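Side-chain contact in endoglucanase A (Clostridium cellulolyticum, PDB 1EDG), which hydrolyses internal beta-1,4-glucosidic bonds of cellulose, as a family 5 glycoside hydrolase with a TIM-barrel catalytic domain: residues A[33-38]-A[60-65]. Residues are numbered along the deposited sequence; the frame is centred on the assembly and turned at random.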
# COMPACT_ATOMS: atom_id res chain seq x y z
N TRP A 33 7.73 -3.48 -2.10
CA TRP A 33 7.86 -4.07 -0.78
C TRP A 33 7.47 -3.00 0.25
O TRP A 33 7.82 -1.83 0.10
CB TRP A 33 9.32 -4.50 -0.57
CG TRP A 33 9.61 -5.14 0.74
CD1 TRP A 33 9.39 -6.44 1.08
CD2 TRP A 33 10.25 -4.52 1.86
NE1 TRP A 33 9.87 -6.68 2.35
CE2 TRP A 33 10.39 -5.51 2.85
CE3 TRP A 33 10.72 -3.23 2.12
CZ2 TRP A 33 10.99 -5.25 4.10
CZ3 TRP A 33 11.31 -2.96 3.35
CH2 TRP A 33 11.44 -3.97 4.32
N ASN A 34 6.70 -3.40 1.27
CA ASN A 34 6.27 -2.49 2.34
C ASN A 34 7.20 -2.55 3.55
O ASN A 34 7.52 -3.64 4.02
CB ASN A 34 4.89 -2.89 2.86
CG ASN A 34 3.75 -2.30 2.08
OD1 ASN A 34 3.43 -1.13 2.26
ND2 ASN A 34 3.09 -3.12 1.27
N LEU A 35 7.58 -1.39 4.07
CA LEU A 35 8.39 -1.30 5.29
C LEU A 35 7.31 -1.36 6.40
O LEU A 35 7.02 -0.36 7.06
CB LEU A 35 9.12 0.05 5.34
CG LEU A 35 10.55 0.22 5.89
CD1 LEU A 35 10.68 1.56 6.57
CD2 LEU A 35 10.97 -0.90 6.83
N GLY A 36 6.71 -2.53 6.57
CA GLY A 36 5.62 -2.72 7.52
C GLY A 36 5.94 -2.68 9.00
O GLY A 36 7.07 -2.95 9.41
N ASN A 37 4.93 -2.32 9.79
CA ASN A 37 5.02 -2.22 11.25
C ASN A 37 6.23 -1.43 11.73
O ASN A 37 6.83 -1.76 12.75
CB ASN A 37 5.00 -3.62 11.90
CG ASN A 37 3.60 -4.23 11.97
OD1 ASN A 37 2.64 -3.71 11.40
ND2 ASN A 37 3.49 -5.35 12.67
N THR A 38 6.57 -0.38 11.00
CA THR A 38 7.72 0.47 11.33
C THR A 38 7.26 1.89 11.68
O THR A 38 6.79 2.12 12.80
CB THR A 38 8.73 0.45 10.18
OG1 THR A 38 9.01 -0.92 9.86
CG2 THR A 38 10.03 1.12 10.56
N ILE A 60 13.55 -3.28 15.40
CA ILE A 60 14.88 -2.97 14.87
C ILE A 60 14.85 -1.70 14.02
O ILE A 60 13.86 -1.44 13.32
CB ILE A 60 15.43 -4.18 14.05
CG1 ILE A 60 16.86 -3.91 13.58
CG2 ILE A 60 14.51 -4.50 12.86
CD1 ILE A 60 17.51 -5.10 12.88
N LYS A 61 15.90 -0.90 14.11
CA LYS A 61 16.01 0.34 13.36
C LYS A 61 16.43 0.06 11.92
O LYS A 61 17.35 -0.72 11.66
CB LYS A 61 17.00 1.29 14.02
CG LYS A 61 17.09 2.66 13.36
CD LYS A 61 18.01 3.59 14.14
CE LYS A 61 18.24 4.89 13.39
NZ LYS A 61 19.18 5.81 14.08
N THR A 62 15.75 0.72 10.98
CA THR A 62 16.01 0.56 9.56
C THR A 62 17.39 1.07 9.15
O THR A 62 17.81 2.14 9.58
CB THR A 62 14.96 1.33 8.74
OG1 THR A 62 13.66 1.07 9.29
CG2 THR A 62 14.98 0.89 7.28
N THR A 63 18.08 0.31 8.30
CA THR A 63 19.41 0.71 7.83
C THR A 63 19.47 0.67 6.30
O THR A 63 18.63 0.05 5.65
CB THR A 63 20.50 -0.22 8.40
OG1 THR A 63 20.26 -1.56 7.94
CG2 THR A 63 20.47 -0.20 9.92
N LYS A 64 20.47 1.33 5.73
CA LYS A 64 20.65 1.36 4.27
C LYS A 64 20.88 -0.05 3.72
O LYS A 64 20.35 -0.41 2.67
CB LYS A 64 21.84 2.26 3.92
CG LYS A 64 22.25 2.32 2.44
CD LYS A 64 21.35 3.21 1.62
CE LYS A 64 22.09 3.80 0.42
NZ LYS A 64 22.61 2.77 -0.52
N GLN A 65 21.66 -0.86 4.44
CA GLN A 65 21.96 -2.23 4.02
C GLN A 65 20.68 -3.04 3.78
O GLN A 65 20.61 -3.82 2.83
CB GLN A 65 22.87 -2.93 5.04
CG GLN A 65 22.84 -4.48 5.03
CD GLN A 65 23.51 -5.15 3.81
OE1 GLN A 65 23.29 -4.77 2.66
NE2 GLN A 65 24.30 -6.19 4.08
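In the first beta-alpha unit of this TIM barrel, the loop leaving strand 32-34 at its C-terminal end packs through L35 and T38 against T62, just ahead of helix 64-73. T62 is the shared partner. Its OG1 lies 3.8 Å from T38 CG2, and the two threonine side chains meet at a slant, whereas L35 approaches T62 end to end, both of its methyl carbons, CD1 and CD2, lying 4.1 Å from T62 OG1. Leucine suits this place because its forked end presents two methyls side by side to one oxygen; its backbone is the centre of an inverse gamma turn, with a weak bond from G36 N to N34 O.

Threonine at 38 divides its labour. With chi1 at -52°, OG1 sits beside the backbone N and opposite the carbonyl carbon, which leaves CG2 anti to the N, where it reaches T62; OG1 donates to G36 O over 2.8 Å, from above the carbonyl plane, and also bonds R357. T62 OG1 does both jobs, facing the methyls while hydrogen-bonded to E54 of helix 53-56, and T62 O accepts from R102 of helix 97-111. The three residues are buried, and the segments bury 95 Å² between them, both sides summed. The chemistry between the loops is purely van der Waals: each hydroxyl finds its polar partners away from the other threonine, which implies that apolar methyls can cover T62 OG1 without stranding it.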